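Local atomic coordinates of Rab3 interacting molecule variant 2 (Drosophila melanogaster, PDB entry 4TS6), a protein that probably helps organise the presynaptic active zone and regulate synaptic release as a RIM-family protein, the fragment here being its C2A domain. Residues A42-Y47 and D108-V113; G10-K15 and L94-W99; V27-A32 and A48-L53. All blocks are in the same frame, centred on the assembly; numbering follows the deposited sequence.

Contact 1: A42-Y47 and D108-V113; sequences AGRNPY and DFIGEV
R44 lays the aliphatic part of its side chain against I110, and this is the tight part of the contact: R44 CD stands 3.8 Å from I110 CD1 and 4.1 Å from I110 CG1. The two point in opposite senses and overlap along their lengths. Extended from CG to NE (chi3 -178°), the arginine carries its methylenes past the CD1 methyl of I110 while the guanidinium runs on beyond it, NE bonding to S36 O and NH2 in a long, weak ion pair with D100 OD2. P46 adds a looser touch, its ring atom CB 4.4 Å from I110 CD1. The other side opens out. D108 is exposed, and its OD2 stays 5.3 Å from R44 NH2, too far to count as a salt bridge; F109 points away, with G111 N 3.6 Å above the centre of its ring. N45 faces elsewhere, bonding to T69 N and Y101 O; it sits in an NPY sequence where many calcium-binding C2 domains have DPY, whose aspartate is a calcium ligand. A classic beta bulge places I110 and G111 together opposite L98, as the psi of -40° at I110 also indicates. Strands 46-53 and 108-116 are not neighbours: strand 93-100 runs between them, and I110 reaches P46 and R44 across the end of that strand, touching L98 and D100 on the way.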
ATOM      1  N   ALA A  42     -23.287  -1.790  -2.565  1.00 48.10           N
ATOM      2  CA  ALA A  42     -22.475  -1.403  -3.704  1.00 47.51           C
ATOM      3  C   ALA A  42     -21.046  -1.859  -3.466  1.00 46.87           C
ATOM      4  O   ALA A  42     -20.610  -1.985  -2.318  1.00 38.24           O
ATOM      5  CB  ALA A  42     -22.520   0.101  -3.883  1.00 46.84           C
ATOM      6  N   GLY A  43     -20.316  -2.106  -4.548  1.00 48.58           N
ATOM      7  CA  GLY A  43     -18.915  -2.461  -4.446  1.00 41.65           C
ATOM      8  C   GLY A  43     -18.098  -1.224  -4.177  1.00 37.05           C
ATOM      9  O   GLY A  43     -18.585  -0.091  -4.272  1.00 46.74           O
ATOM     10  N   ARG A  44     -16.846  -1.433  -3.831  1.00 32.21           N
ATOM     11  CA  ARG A  44     -15.996  -0.300  -3.529  1.00 33.02           C
ATOM     12  C   ARG A  44     -15.233   0.151  -4.767  1.00 36.15           C
ATOM     13  O   ARG A  44     -15.227  -0.531  -5.795  1.00 35.42           O
ATOM     14  CB  ARG A  44     -15.032  -0.683  -2.408  1.00 37.15           C
ATOM     15  CG  ARG A  44     -15.765  -1.113  -1.157  1.00 45.24           C
ATOM     16  CD  ARG A  44     -14.877  -1.115   0.064  1.00 41.49           C
ATOM     17  NE  ARG A  44     -15.620  -1.571   1.234  1.00 36.53           N
ATOM     18  CZ  ARG A  44     -16.118  -0.768   2.166  1.00 46.01           C
ATOM     19  NH1 ARG A  44     -16.786  -1.280   3.191  1.00 52.54           N
ATOM     20  NH2 ARG A  44     -15.955   0.545   2.073  1.00 42.95           N
ATOM     21  N   ASN A  45     -14.596   1.309  -4.652  1.00 29.04           N
ATOM     22  CA  ASN A  45     -13.721   1.831  -5.689  1.00 26.14           C
ATOM     23  C   ASN A  45     -12.387   2.099  -5.041  1.00 24.67           C
ATOM     24  O   ASN A  45     -12.068   3.248  -4.711  1.00 22.54           O
ATOM     25  CB  ASN A  45     -14.268   3.136  -6.263  1.00 28.56           C
ATOM     26  CG  ASN A  45     -15.691   3.003  -6.757  1.00 42.19           C
ATOM     27  OD1 ASN A  45     -15.967   2.223  -7.667  1.00 34.62           O
ATOM     28  ND2 ASN A  45     -16.604   3.778  -6.175  1.00 49.22           N
ATOM     29  N   PRO A  46     -11.600   1.038  -4.854  1.00 25.77           N
ATOM     30  CA  PRO A  46     -10.378   1.039  -4.048  1.00 23.09           C
ATOM     31  C   PRO A  46      -9.151   1.671  -4.713  1.00 19.95           C
ATOM     32  O   PRO A  46      -8.910   1.457  -5.898  1.00 23.90           O
ATOM     33  CB  PRO A  46     -10.107  -0.470  -3.814  1.00 24.86           C
ATOM     34  CG  PRO A  46     -11.326  -1.207  -4.329  1.00 27.41           C
ATOM     35  CD  PRO A  46     -11.920  -0.308  -5.371  1.00 26.31           C
ATOM     36  N   TYR A  47      -8.400   2.452  -3.942  1.00 18.70           N
ATOM     37  CA  TYR A  47      -7.060   2.899  -4.318  1.00 18.48           C
ATOM     38  C   TYR A  47      -6.237   2.855  -3.066  1.00 23.60           C
ATOM     39  O   TYR A  47      -6.783   2.773  -1.959  1.00 21.36           O
ATOM     40  CB  TYR A  47      -7.036   4.323  -4.881  1.00 18.58           C
ATOM     41  CG  TYR A  47      -7.486   5.399  -3.907  1.00 22.23           C
ATOM     42  CD1 TYR A  47      -8.832   5.702  -3.747  1.00 21.28           C
ATOM     43  CD2 TYR A  47      -6.560   6.124  -3.165  1.00 24.84           C
ATOM     44  CE1 TYR A  47      -9.247   6.715  -2.865  1.00 25.32           C
ATOM     45  CE2 TYR A  47      -6.961   7.117  -2.280  1.00 22.63           C
ATOM     46  CZ  TYR A  47      -8.298   7.412  -2.136  1.00 23.70           C
ATOM     47  OH  TYR A  47      -8.680   8.418  -1.254  1.00 18.47           O
ATOM     48  N   ASP A 108     -13.584   6.706   2.105  1.00 26.99           N
ATOM     49  CA  ASP A 108     -13.692   5.923   3.331  1.00 27.65           C
ATOM     50  C   ASP A 108     -12.477   5.035   3.497  1.00 28.28           C
ATOM     51  O   ASP A 108     -12.006   4.429   2.529  1.00 21.56           O
ATOM     52  CB  ASP A 108     -14.959   5.056   3.305  1.00 30.13           C
ATOM     53  CG  ASP A 108     -16.222   5.857   3.544  1.00 40.10           C
ATOM     54  OD1 ASP A 108     -16.226   6.720   4.449  1.00 38.51           O
ATOM     55  OD2 ASP A 108     -17.224   5.612   2.833  1.00 37.39           O
ATOM     56  N   PHE A 109     -11.973   4.982   4.726  1.00 24.66           N
ATOM     57  CA  PHE A 109     -10.848   4.131   5.082  1.00 23.31           C
ATOM     58  C   PHE A 109     -11.258   2.649   5.011  1.00 23.57           C
ATOM     59  O   PHE A 109     -12.280   2.250   5.572  1.00 24.13           O
ATOM     60  CB  PHE A 109     -10.363   4.514   6.491  1.00 27.23           C
ATOM     61  CG  PHE A 109      -9.301   3.587   7.059  1.00 23.66           C
ATOM     62  CD1 PHE A 109      -7.975   3.723   6.704  1.00 24.70           C
ATOM     63  CD2 PHE A 109      -9.643   2.607   7.972  1.00 33.18           C
ATOM     64  CE1 PHE A 109      -7.000   2.879   7.244  1.00 27.98           C
ATOM     65  CE2 PHE A 109      -8.680   1.763   8.499  1.00 33.15           C
ATOM     66  CZ  PHE A 109      -7.364   1.904   8.136  1.00 24.59           C
ATOM     67  N   ILE A 110     -10.482   1.832   4.311  1.00 22.17           N
ATOM     68  CA  ILE A 110     -10.816   0.413   4.214  1.00 21.58           C
ATOM     69  C   ILE A 110      -9.940  -0.413   5.158  1.00 26.95           C
ATOM     70  O   ILE A 110     -10.407  -1.357   5.784  1.00 36.75           O
ATOM     71  CB  ILE A 110     -10.598  -0.136   2.781  1.00 26.13           C
ATOM     72  CG1 ILE A 110     -11.527   0.534   1.782  1.00 31.43           C
ATOM     73  CG2 ILE A 110     -10.851  -1.653   2.743  1.00 33.10           C
ATOM     74  CD1 ILE A 110     -11.289   0.056   0.347  1.00 30.85           C
ATOM     75  N   GLY A 111      -8.665  -0.060   5.243  1.00 21.31           N
ATOM     76  CA  GLY A 111      -7.719  -0.836   6.034  1.00 21.52           C
ATOM     77  C   GLY A 111      -6.299  -0.457   5.698  1.00 22.54           C
ATOM     78  O   GLY A 111      -6.047   0.255   4.723  1.00 21.99           O
ATOM     79  N   GLU A 112      -5.352  -0.963   6.485  1.00 23.97           N
ATOM     80  CA  GLU A 112      -3.972  -0.548   6.325  1.00 19.14           C
ATOM     81  C   GLU A 112      -3.058  -1.734   6.568  1.00 23.82           C
ATOM     82  O   GLU A 112      -3.435  -2.701   7.232  1.00 21.48           O
ATOM     83  CB  GLU A 112      -3.622   0.573   7.329  1.00 25.82           C
ATOM     84  CG  GLU A 112      -3.651   0.078   8.784  1.00 23.36           C
ATOM     85  CD  GLU A 112      -3.091   1.082   9.771  1.00 32.26           C
ATOM     86  OE1 GLU A 112      -2.782   0.678  10.920  1.00 32.62           O
ATOM     87  OE2 GLU A 112      -2.971   2.270   9.406  1.00 31.00           O
ATOM     88  N   VAL A 113      -1.868  -1.658   5.984  1.00 21.80           N
ATOM     89  CA  VAL A 113      -0.806  -2.617   6.243  1.00 21.72           C
ATOM     90  C   VAL A 113       0.387  -1.755   6.560  1.00 22.14           C
ATOM     91  O   VAL A 113       0.731  -0.852   5.795  1.00 23.37           O
ATOM     92  CB  VAL A 113      -0.522  -3.496   5.008  1.00 20.52           C
ATOM     93  CG1 VAL A 113       0.758  -4.300   5.202  1.00 29.33           C
ATOM     94  CG2 VAL A 113      -1.692  -4.450   4.747  1.00 20.29           C
TER

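Contact 2: G10-K15 and L94-W99; sequences GRLQLK and LEVTLW
L12 and V96 meet where the two sheets of the C2 beta sandwich face each other, and every touch across the contact is between apolar side chains. The closest is L12 CD2 to V96 CG1 at 3.7 Å, the two side chains meeting at a slant. In L12, CG lies anti to the backbone N (chi1 172°), which turns the fork toward the facing strand, and a chi2 of 72° spreads its methyls: CD2 goes to V96, whereas CD1 approaches CD1 of L98 at 4.2 Å. V96 is also forked. Its CG1 meets L12, and its CG2 takes L14 CD1 at 4.3 Å, so the valine engages two successive inward leucines of strand 11-19. Backbone bonding of that strand, by contrast, stays within its own sheet: L12 pairs with Y129 and R11 with T33, in keeping with the 9.8 Å that separate the axes of 11-15 and 94-99. These axes make an angle of 131°, consistent with strands of two different sheets and not of neighbours in one. Polar and aromatic contacts lie on the outer faces, where E95 OE1 forms a salt bridge with R56 NH2 and W99 a cation-pi pair with K49. With four buried aliphatic residues and no polar group among the touching atoms, this union probably depends on hydrophobic burial and shape, leaving directional bonding to the sheets themselves.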
ATOM      1  N   GLY A  10     -10.296  -8.413   4.488  1.00 36.20           N
ATOM      2  CA  GLY A  10      -9.561  -8.377   3.236  1.00 36.48           C
ATOM      3  C   GLY A  10      -8.057  -8.356   3.441  1.00 37.18           C
ATOM      4  O   GLY A  10      -7.566  -8.154   4.557  1.00 35.59           O
ATOM      5  N   ARG A  11      -7.314  -8.550   2.358  1.00 27.79           N
ATOM      6  CA  ARG A  11      -5.862  -8.611   2.443  1.00 26.44           C
ATOM      7  C   ARG A  11      -5.235  -8.049   1.176  1.00 35.02           C
ATOM      8  O   ARG A  11      -5.892  -7.943   0.130  1.00 28.20           O
ATOM      9  CB  ARG A  11      -5.406 -10.057   2.689  1.00 29.11           C
ATOM     10  CG  ARG A  11      -6.108 -11.040   1.814  1.00 35.47           C
ATOM     11  CD  ARG A  11      -5.727 -12.486   2.131  1.00 39.30           C
ATOM     12  NE  ARG A  11      -6.368 -13.403   1.189  1.00 35.99           N
ATOM     13  CZ  ARG A  11      -7.670 -13.684   1.185  1.00 39.32           C
ATOM     14  NH1 ARG A  11      -8.478 -13.115   2.072  1.00 46.20           N
ATOM     15  NH2 ARG A  11      -8.167 -14.523   0.286  1.00 41.42           N
ATOM     16  N   LEU A  12      -3.964  -7.685   1.280  1.00 28.76           N
ATOM     17  CA  LEU A  12      -3.273  -6.960   0.234  1.00 27.18           C
ATOM     18  C   LEU A  12      -2.045  -7.766  -0.164  1.00 26.87           C
ATOM     19  O   LEU A  12      -1.411  -8.376   0.695  1.00 32.02           O
ATOM     20  CB  LEU A  12      -2.834  -5.608   0.787  1.00 24.57           C
ATOM     21  CG  LEU A  12      -1.934  -4.738  -0.078  1.00 34.66           C
ATOM     22  CD1 LEU A  12      -2.728  -4.169  -1.236  1.00 34.32           C
ATOM     23  CD2 LEU A  12      -1.347  -3.619   0.760  1.00 42.59           C
ATOM     24  N   GLN A  13      -1.711  -7.780  -1.452  1.00 28.72           N
ATOM     25  CA  GLN A  13      -0.519  -8.503  -1.922  1.00 26.82           C
ATOM     26  C   GLN A  13       0.536  -7.485  -2.320  1.00 31.07           C
ATOM     27  O   GLN A  13       0.296  -6.660  -3.201  1.00 27.59           O
ATOM     28  CB  GLN A  13      -0.856  -9.391  -3.121  1.00 32.96           C
ATOM     29  CG  GLN A  13       0.341 -10.206  -3.644  1.00 34.92           C
ATOM     30  CD  GLN A  13      -0.049 -11.157  -4.752  1.00 39.42           C
ATOM     31  OE1 GLN A  13      -0.799 -10.801  -5.658  1.00 38.68           O
ATOM     32  NE2 GLN A  13       0.444 -12.378  -4.676  1.00 37.07           N
ATOM     33  N   LEU A  14       1.690  -7.530  -1.662  1.00 26.98           N
ATOM     34  CA  LEU A  14       2.739  -6.522  -1.842  1.00 29.69           C
ATOM     35  C   LEU A  14       4.053  -7.209  -2.155  1.00 31.46           C
ATOM     36  O   LEU A  14       4.299  -8.291  -1.644  1.00 34.58           O
ATOM     37  CB  LEU A  14       2.976  -5.763  -0.536  1.00 32.42           C
ATOM     38  CG  LEU A  14       1.994  -4.766   0.046  1.00 42.08           C
ATOM     39  CD1 LEU A  14       2.499  -4.283   1.390  1.00 36.80           C
ATOM     40  CD2 LEU A  14       1.841  -3.601  -0.897  1.00 40.82           C
ATOM     41  N   LYS A  15       4.902  -6.570  -2.964  1.00 26.83           N
ATOM     42  CA  LYS A  15       6.292  -7.004  -3.133  1.00 33.27           C
ATOM     43  C   LYS A  15       7.182  -5.864  -2.675  1.00 36.74           C
ATOM     44  O   LYS A  15       6.968  -4.718  -3.056  1.00 31.09           O
ATOM     45  CB  LYS A  15       6.608  -7.331  -4.595  1.00 32.53           C
ATOM     46  CG  LYS A  15       5.748  -8.426  -5.187  1.00 43.73           C
ATOM     47  CD  LYS A  15       5.866  -8.475  -6.706  1.00 51.58           C
ATOM     48  CE  LYS A  15       7.243  -8.922  -7.158  1.00 66.04           C
ATOM     49  NZ  LYS A  15       7.443  -8.777  -8.632  1.00 71.01           N
ATOM     50  N   LEU A  94       6.765   1.443   6.377  1.00 26.99           N
ATOM     51  CA  LEU A  94       6.008   1.619   5.137  1.00 20.55           C
ATOM     52  C   LEU A  94       4.531   1.495   5.499  1.00 23.25           C
ATOM     53  O   LEU A  94       4.097   0.460   5.996  1.00 28.49           O
ATOM     54  CB  LEU A  94       6.380   0.558   4.102  1.00 25.77           C
ATOM     55  CG  LEU A  94       5.841   0.815   2.691  1.00 30.69           C
ATOM     56  CD1 LEU A  94       6.615   1.950   2.068  1.00 24.36           C
ATOM     57  CD2 LEU A  94       5.933  -0.438   1.831  1.00 27.09           C
ATOM     58  N   GLU A  95       3.765   2.556   5.270  1.00 20.17           N
ATOM     59  CA  GLU A  95       2.358   2.587   5.673  1.00 18.12           C
ATOM     60  C   GLU A  95       1.536   2.590   4.399  1.00 21.94           C
ATOM     61  O   GLU A  95       1.577   3.557   3.633  1.00 21.28           O
ATOM     62  CB  GLU A  95       2.066   3.857   6.491  1.00 22.89           C
ATOM     63  CG  GLU A  95       0.647   3.926   7.095  1.00 28.30           C
ATOM     64  CD  GLU A  95       0.257   5.336   7.526  1.00 34.02           C
ATOM     65  OE1 GLU A  95       0.112   5.590   8.756  1.00 23.74           O
ATOM     66  OE2 GLU A  95       0.084   6.190   6.626  1.00 31.92           O
ATOM     67  N   VAL A  96       0.818   1.496   4.158  1.00 20.88           N
ATOM     68  CA  VAL A  96      -0.018   1.369   2.970  1.00 19.78           C
ATOM     69  C   VAL A  96      -1.461   1.387   3.439  1.00 22.73           C
ATOM     70  O   VAL A  96      -1.877   0.546   4.243  1.00 21.01           O
ATOM     71  CB  VAL A  96       0.239   0.036   2.228  1.00 23.03           C
ATOM     72  CG1 VAL A  96      -0.642  -0.041   0.968  1.00 26.54           C
ATOM     73  CG2 VAL A  96       1.729  -0.123   1.869  1.00 22.53           C
ATOM     74  N   THR A  97      -2.233   2.344   2.945  0.53 20.78           N
ATOM     75  CA  THR A  97      -3.612   2.469   3.381  0.53 20.20           C
ATOM     76  C   THR A  97      -4.547   2.338   2.192  0.53 20.81           C
ATOM     77  O   THR A  97      -4.334   2.979   1.165  0.53 24.07           O
ATOM     78  CB  THR A  97      -3.851   3.819   4.063  0.53 21.72           C
ATOM     79  OG1 THR A  97      -2.889   4.007   5.113  0.53 23.18           O
ATOM     80  CG2 THR A  97      -5.234   3.873   4.643  0.53 20.25           C
ATOM     81  N   LEU A  98      -5.576   1.502   2.330  1.00 19.18           N
ATOM     82  CA  LEU A  98      -6.602   1.367   1.294  1.00 24.13           C
ATOM     83  C   LEU A  98      -7.783   2.273   1.596  1.00 20.33           C
ATOM     84  O   LEU A  98      -8.248   2.340   2.737  1.00 21.98           O
ATOM     85  CB  LEU A  98      -7.108  -0.078   1.191  1.00 25.19           C
ATOM     86  CG  LEU A  98      -6.491  -0.938   0.091  1.00 40.10           C
ATOM     87  CD1 LEU A  98      -5.000  -0.904   0.213  1.00 34.47           C
ATOM     88  CD2 LEU A  98      -6.980  -2.375   0.162  1.00 46.10           C
ATOM     89  N   TRP A  99      -8.295   2.904   0.544  1.00 19.54           N
ATOM     90  CA  TRP A  99      -9.372   3.876   0.631  1.00 20.15           C
ATOM     91  C   TRP A  99     -10.425   3.558  -0.408  1.00 25.24           C
ATOM     92  O   TRP A  99     -10.100   3.027  -1.468  1.00 22.40           O
ATOM     93  CB  TRP A  99      -8.804   5.248   0.336  1.00 17.60           C
ATOM     94  CG  TRP A  99      -7.775   5.676   1.344  1.00 17.45           C
ATOM     95  CD1 TRP A  99      -6.419   5.505   1.275  1.00 22.44           C
ATOM     96  CD2 TRP A  99      -8.040   6.328   2.584  1.00 23.05           C
ATOM     97  NE1 TRP A  99      -5.828   6.028   2.405  1.00 25.80           N
ATOM     98  CE2 TRP A  99      -6.806   6.532   3.228  1.00 19.14           C
ATOM     99  CE3 TRP A  99      -9.210   6.772   3.214  1.00 19.86           C
ATOM    100  CZ2 TRP A  99      -6.704   7.164   4.472  1.00 27.84           C
ATOM    101  CZ3 TRP A  99      -9.108   7.391   4.449  1.00 28.87           C
ATOM    102  CH2 TRP A  99      -7.868   7.582   5.062  1.00 28.35           C
TER

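Contact 3: V27-A32 and A48-L53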
ATOM      1  N   VAL A  27       8.596  -0.771  -4.134  1.00 28.19           N
ATOM      2  CA  VAL A  27       7.336  -1.214  -3.544  1.00 25.28           C
ATOM      3  C   VAL A  27       6.334  -1.482  -4.653  1.00 25.85           C
ATOM      4  O   VAL A  27       6.021  -0.580  -5.433  1.00 22.86           O
ATOM      5  CB  VAL A  27       6.757  -0.124  -2.606  1.00 25.76           C
ATOM      6  CG1 VAL A  27       5.453  -0.595  -1.956  1.00 28.55           C
ATOM      7  CG2 VAL A  27       7.764   0.230  -1.533  1.00 28.29           C
ATOM      8  N   THR A  28       5.836  -2.714  -4.736  1.00 22.93           N
ATOM      9  CA  THR A  28       4.811  -3.036  -5.737  1.00 23.54           C
ATOM     10  C   THR A  28       3.518  -3.466  -5.054  1.00 22.50           C
ATOM     11  O   THR A  28       3.504  -4.430  -4.285  1.00 26.55           O
ATOM     12  CB  THR A  28       5.278  -4.114  -6.750  1.00 33.42           C
ATOM     13  OG1 THR A  28       6.487  -3.680  -7.392  1.00 28.70           O
ATOM     14  CG2 THR A  28       4.202  -4.353  -7.815  1.00 30.73           C
ATOM     15  N   LEU A  29       2.438  -2.730  -5.324  1.00 22.84           N
ATOM     16  CA  LEU A  29       1.115  -3.138  -4.879  1.00 22.16           C
ATOM     17  C   LEU A  29       0.469  -3.932  -5.997  1.00 23.57           C
ATOM     18  O   LEU A  29       0.065  -3.374  -7.018  1.00 26.99           O
ATOM     19  CB  LEU A  29       0.250  -1.929  -4.559  1.00 26.72           C
ATOM     20  CG  LEU A  29       0.463  -1.308  -3.186  1.00 35.60           C
ATOM     21  CD1 LEU A  29       1.859  -0.752  -3.017  1.00 41.66           C
ATOM     22  CD2 LEU A  29      -0.528  -0.213  -3.024  1.00 38.76           C
ATOM     23  N   VAL A  30       0.374  -5.237  -5.813  1.00 27.01           N
ATOM     24  CA  VAL A  30      -0.122  -6.096  -6.877  1.00 31.07           C
ATOM     25  C   VAL A  30      -1.631  -5.995  -6.949  1.00 30.14           C
ATOM     26  O   VAL A  30      -2.189  -5.564  -7.963  1.00 36.97           O
ATOM     27  CB  VAL A  30       0.297  -7.544  -6.648  1.00 29.94           C
ATOM     28  CG1 VAL A  30      -0.175  -8.431  -7.786  1.00 32.57           C
ATOM     29  CG2 VAL A  30       1.809  -7.615  -6.503  1.00 37.57           C
ATOM     30  N   CYS A  31      -2.286  -6.373  -5.856  1.00 26.66           N
ATOM     31  CA  CYS A  31      -3.742  -6.411  -5.814  1.00 26.38           C
ATOM     32  C   CYS A  31      -4.188  -6.511  -4.374  1.00 29.87           C
ATOM     33  O   CYS A  31      -3.360  -6.611  -3.463  1.00 34.74           O
ATOM     34  CB  CYS A  31      -4.259  -7.633  -6.576  1.00 30.87           C
ATOM     35  SG  CYS A  31      -3.967  -9.202  -5.722  1.00 40.28           S
ATOM     36  N   ALA A  32      -5.503  -6.486  -4.177  1.00 26.03           N
ATOM     37  CA  ALA A  32      -6.100  -6.738  -2.876  1.00 27.41           C
ATOM     38  C   ALA A  32      -7.264  -7.655  -3.136  1.00 33.08           C
ATOM     39  O   ALA A  32      -7.786  -7.676  -4.243  1.00 36.61           O
ATOM     40  CB  ALA A  32      -6.585  -5.438  -2.240  1.00 26.24           C
ATOM     41  N   ALA A  48      -4.916   2.914  -3.227  1.00 17.82           N
ATOM     42  CA  ALA A  48      -4.052   2.825  -2.070  1.00 15.47           C
ATOM     43  C   ALA A  48      -3.157   4.033  -1.991  1.00 21.05           C
ATOM     44  O   ALA A  48      -2.786   4.616  -3.008  1.00 21.90           O
ATOM     45  CB  ALA A  48      -3.228   1.544  -2.116  1.00 23.89           C
ATOM     46  N   LYS A  49      -2.829   4.425  -0.767  1.00 18.18           N
ATOM     47  CA  LYS A  49      -1.858   5.471  -0.563  1.00 16.03           C
ATOM     48  C   LYS A  49      -0.693   4.840   0.175  1.00 20.75           C
ATOM     49  O   LYS A  49      -0.890   3.977   1.027  1.00 23.72           O
ATOM     50  CB  LYS A  49      -2.470   6.603   0.273  1.00 20.70           C
ATOM     51  CG  LYS A  49      -2.515   7.936  -0.444  1.00 42.23           C
ATOM     52  CD  LYS A  49      -3.821   8.691  -0.222  1.00 48.47           C
ATOM     53  CE  LYS A  49      -3.938   9.295   1.167  1.00 56.78           C
ATOM     54  NZ  LYS A  49      -5.064  10.293   1.236  1.00 51.33           N
ATOM     55  N   VAL A  50       0.526   5.261  -0.146  1.00 21.29           N
ATOM     56  CA  VAL A  50       1.699   4.694   0.525  1.00 17.24           C
ATOM     57  C   VAL A  50       2.547   5.845   1.030  1.00 22.20           C
ATOM     58  O   VAL A  50       2.750   6.827   0.308  1.00 18.68           O
ATOM     59  CB  VAL A  50       2.554   3.879  -0.448  1.00 21.23           C
ATOM     60  CG1 VAL A  50       3.719   3.198   0.280  1.00 24.44           C
ATOM     61  CG2 VAL A  50       1.696   2.848  -1.163  1.00 26.39           C
ATOM     62  N   PHE A  51       3.034   5.730   2.268  1.00 18.66           N
ATOM     63  CA  PHE A  51       3.965   6.717   2.814  1.00 22.18           C
ATOM     64  C   PHE A  51       5.160   5.990   3.363  1.00 26.22           C
ATOM     65  O   PHE A  51       5.008   4.890   3.901  1.00 21.78           O
ATOM     66  CB  PHE A  51       3.321   7.478   3.971  1.00 23.14           C
ATOM     67  CG  PHE A  51       2.408   8.574   3.534  1.00 24.50           C
ATOM     68  CD1 PHE A  51       1.076   8.316   3.268  1.00 27.11           C
ATOM     69  CD2 PHE A  51       2.886   9.864   3.391  1.00 29.11           C
ATOM     70  CE1 PHE A  51       0.223   9.344   2.861  1.00 30.18           C
ATOM     71  CE2 PHE A  51       2.048  10.894   2.991  1.00 28.45           C
ATOM     72  CZ  PHE A  51       0.716  10.626   2.726  1.00 30.91           C
ATOM     73  N   LEU A  52       6.343   6.590   3.254  1.00 16.74           N
ATOM     74  CA  LEU A  52       7.500   6.031   3.965  1.00 24.49           C
ATOM     75  C   LEU A  52       7.726   6.886   5.193  1.00 27.61           C
ATOM     76  O   LEU A  52       8.362   7.941   5.109  1.00 29.29           O
ATOM     77  CB  LEU A  52       8.746   6.036   3.075  1.00 21.41           C
ATOM     78  CG  LEU A  52      10.019   5.460   3.696  1.00 25.68           C
ATOM     79  CD1 LEU A  52       9.807   3.980   4.025  1.00 26.19           C
ATOM     80  CD2 LEU A  52      11.183   5.634   2.749  1.00 28.23           C
ATOM     81  N   LEU A  53       7.191   6.440   6.330  1.00 23.00           N
ATOM     82  CA  LEU A  53       7.185   7.247   7.553  1.00 17.47           C
ATOM     83  C   LEU A  53       8.570   7.237   8.199  1.00 18.24           C
ATOM     84  O   LEU A  53       9.318   6.273   8.015  1.00 27.21           O
ATOM     85  CB  LEU A  53       6.131   6.721   8.535  1.00 20.27           C
ATOM     86  CG  LEU A  53       4.688   6.702   8.045  1.00 23.25           C
ATOM     87  CD1 LEU A  53       3.797   6.191   9.161  1.00 22.98           C
ATOM     88  CD2 LEU A  53       4.281   8.092   7.649  1.00 24.68           C
TER
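L29 carries the apolar contact between strands 24-33 and 46-53, one methyl for each partner. CD2 presses on the CB of A48 at 3.3 Å, tighter than ordinary van der Waals separation for two carbons, while CD1 meets V50 CG2 at the easier distance of 4.1 Å. A chi1 of -82° sets the CG of L29 anti to its own carbonyl carbon and beside the amide nitrogen, from where the two methyls spread over A48 and V50. The leucine and the valine, coming from facing strands, overlap flank to flank. V27 points the same way but comes less close, its CG1 4.7 Å from V50 CG1. A48 and V50 project inward on alternate positions, as in any strand lining a core; here the core is that of the C2 beta sandwich, in which strand 24-33 of one four-stranded sheet faces strand 46-53 of the other. Hydrogen bonding is directed elsewhere: L29 pairs through its backbone with Q77, T28 OG1 bonds to T78 OG1, and A48 N is held by T64 OG1. A cation-pi pair engages a residue between the inward ones, the ring of F51 with R56.

Contacts 2 and 3 are two parts of one sandwich core, their centres about 5 Å apart; contact 1 lies toward one end of the domain, about 10 Å from contact 2 and 13 Å from contact 3, centre to centre. Backbone bonds join contact 2 to each of the others. K15 O to T28 N and T97 O to K49 N, each 2.8 Å and probably hydrogen-bonded, connect it with contact 3 in the two sheets. At the bulge, the probable hydrogen bonds I110 N to L98 O (2.8 Å) and G111 O to L98 N (2.7 Å) link contact 1 to contact 2. Strand 46-53 serves contacts 1 and 3 in turn, A48 following directly on Y47.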